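PDB 6W04: HAD hydrolase, family IA, variant 3 from Entamoeba histolytica, which probably acts as a magnesium-dependent hydrolase of the haloacid dehalogenase superfamily. Local coordinates for residues I92-E96 with E127-I131. Residues are numbered along the deposited sequence; the frame is centred on the assembly and turned at random.
Sequences INLFE and EWFDI
Phe95 and Trp128 each set CG anti to their own carbonyl carbon (chi1 of Trp128 -47°), which sends the phenyl ring out from the helix and the indole back from the loop until the two side chains cross at about a right angle. Their ring planes are inclined by 48°, neither a parallel stack nor a T: CD2 of Phe95 sits over one face of the indole, 3.8 Å from CG of Trp128, while CB of Phe95 touches CD1 on the pyrrole side. The opposite indole face is taken by CB of Glu127. Ile92, one helical turn before Glu96, packs mainly against the six-membered part of the same indole, with CG2 also near NE1. With CG1 beside its backbone N and CG2 anti to it, Ile92 presents both branches to the tryptophan: CD1 of Ile92 lies 3.7 Å from CZ2 of Trp128, and CG2 of Ile92 comes within 3.8 Å of that same carbon. Phe129 completes the aromatic cluster with a true edge-to-face contact. Its CZ and CE2 edge points at a face of Phe95, with centroids 5.0 Å apart and planes at 81°; CZ of Phe129 is 3.7 Å from CZ of Phe95. The joint is thus apolar packing, with Phe95 and Phe129 buried and Trp128 nearer the surface, where Leu87 touches both it and Ile92. In this Rossmann-like HAD core, the cluster ties helix 91-100 to the loop between helix 113-123 and strand 135-137, at one edge of the parallel sheet, while Phe6 of strand 3-7 and Phe105 of strand 105-112 pair edge-to-face with Phe95 and Phe129, respectively.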
loop_
_atom_site.group_PDB
_atom_site.type_symbol
_atom_site.label_atom_id
_atom_site.label_comp_id
_atom_site.label_asym_id
_atom_site.label_seq_id
_atom_site.Cartn_x
_atom_site.Cartn_y
_atom_site.Cartn_z
ATOM N N ILE A 92 -3.468 14.601 4.576
ATOM C CA ILE A 92 -3.054 15.863 3.958
ATOM C C ILE A 92 -2.395 16.766 4.989
ATOM O O ILE A 92 -1.367 17.400 4.713
ATOM C CB ILE A 92 -4.248 16.555 3.265
ATOM C CG1 ILE A 92 -4.755 15.692 2.101
ATOM C CG2 ILE A 92 -3.854 17.929 2.751
ATOM C CD1 ILE A 92 -5.838 16.354 1.277
ATOM N N ASN A 93 -2.958 16.819 6.201
ATOM C CA ASN A 93 -2.357 17.616 7.267
ATOM C C ASN A 93 -0.932 17.175 7.553
ATOM O O ASN A 93 -0.037 18.011 7.732
ATOM C CB ASN A 93 -3.185 17.513 8.545
ATOM C CG ASN A 93 -4.498 18.256 8.456
ATOM O OD1 ASN A 93 -4.681 19.137 7.610
ATOM N ND2 ASN A 93 -5.425 17.912 9.345
ATOM N N LEU A 94 -0.707 15.860 7.637
ATOM C CA LEU A 94 0.649 15.366 7.847
ATOM C C LEU A 94 1.565 15.783 6.702
ATOM O O LEU A 94 2.693 16.235 6.938
ATOM C CB LEU A 94 0.639 13.842 8.006
ATOM C CG LEU A 94 1.946 13.210 8.479
ATOM C CD1 LEU A 94 2.472 13.976 9.697
ATOM C CD2 LEU A 94 1.766 11.702 8.798
ATOM N N PHE A 95 1.096 15.636 5.454
ATOM C CA PHE A 95 1.868 16.077 4.293
ATOM C C PHE A 95 2.348 17.515 4.455
ATOM O O PHE A 95 3.525 17.817 4.242
ATOM C CB PHE A 95 1.033 15.984 3.008
ATOM C CG PHE A 95 0.597 14.601 2.631
ATOM C CD1 PHE A 95 1.201 13.475 3.162
ATOM C CD2 PHE A 95 -0.417 14.440 1.700
ATOM C CE1 PHE A 95 0.774 12.208 2.790
ATOM C CE2 PHE A 95 -0.838 13.186 1.314
ATOM C CZ PHE A 95 -0.243 12.066 1.863
ATOM N N GLU A 96 1.431 18.424 4.801
ATOM C CA GLU A 96 1.797 19.833 4.936
ATOM C C GLU A 96 2.736 20.052 6.117
ATOM O O GLU A 96 3.708 20.812 6.015
ATOM C CB GLU A 96 0.539 20.685 5.091
ATOM C CG GLU A 96 -0.470 20.506 3.957
ATOM C CD GLU A 96 -1.755 21.281 4.191
ATOM O OE1 GLU A 96 -2.479 21.572 3.220
ATOM O OE2 GLU A 96 -2.043 21.598 5.360
ATOM N N GLU A 127 0.306 17.826 -5.770
ATOM C CA GLU A 127 0.249 18.923 -4.799
ATOM C C GLU A 127 1.291 18.740 -3.697
ATOM O O GLU A 127 1.833 19.725 -3.189
ATOM C CB GLU A 127 -1.150 19.011 -4.180
ATOM C CG GLU A 127 -2.178 19.785 -4.967
ATOM C CD GLU A 127 -2.057 21.288 -4.758
ATOM O OE1 GLU A 127 -1.152 21.721 -4.019
ATOM O OE2 GLU A 127 -2.874 22.034 -5.333
ATOM N N TRP A 128 1.589 17.483 -3.322
ATOM C CA TRP A 128 2.463 17.195 -2.189
ATOM C C TRP A 128 3.664 16.337 -2.526
ATOM O O TRP A 128 4.616 16.317 -1.734
ATOM C CB TRP A 128 1.685 16.494 -1.062
ATOM C CG TRP A 128 0.387 17.157 -0.762
ATOM C CD1 TRP A 128 0.184 18.244 0.033
ATOM C CD2 TRP A 128 -0.892 16.775 -1.259
ATOM N NE1 TRP A 128 -1.153 18.563 0.065
ATOM C CE2 TRP A 128 -1.835 17.677 -0.723
ATOM C CE3 TRP A 128 -1.336 15.751 -2.103
ATOM C CZ2 TRP A 128 -3.197 17.590 -1.003
ATOM C CZ3 TRP A 128 -2.689 15.666 -2.385
ATOM C CH2 TRP A 128 -3.604 16.585 -1.837
ATOM N N PHE A 129 3.661 15.656 -3.673
ATOM C CA PHE A 129 4.675 14.678 -4.046
ATOM C C PHE A 129 5.328 15.051 -5.365
ATOM O O PHE A 129 4.638 15.405 -6.331
ATOM C CB PHE A 129 4.048 13.281 -4.185
ATOM C CG PHE A 129 3.531 12.741 -2.894
ATOM C CD1 PHE A 129 4.367 12.035 -2.044
ATOM C CD2 PHE A 129 2.224 12.968 -2.508
ATOM C CE1 PHE A 129 3.901 11.531 -0.844
ATOM C CE2 PHE A 129 1.753 12.476 -1.289
ATOM C CZ PHE A 129 2.596 11.757 -0.462
ATOM N N ASP A 130 6.650 14.932 -5.417
ATOM C CA ASP A 130 7.362 14.897 -6.686
ATOM C C ASP A 130 7.017 13.576 -7.361
ATOM O O ASP A 130 7.401 12.514 -6.856
ATOM C CB ASP A 130 8.863 15.031 -6.443
ATOM C CG ASP A 130 9.683 15.052 -7.729
ATOM O OD1 ASP A 130 9.190 14.607 -8.794
ATOM O OD2 ASP A 130 10.848 15.506 -7.665
ATOM N N ILE A 131 6.310 13.639 -8.501
ATOM C CA ILE A 131 5.808 12.420 -9.142
ATOM C C ILE A 131 6.949 11.488 -9.528
ATOM O O ILE A 131 6.761 10.275 -9.599
ATOM C CB ILE A 131 4.922 12.733 -10.378
ATOM C CG1 ILE A 131 5.693 13.483 -11.459
ATOM C CG2 ILE A 131 3.679 13.501 -10.005
ATOM C CD1 ILE A 131 4.854 13.768 -12.696
#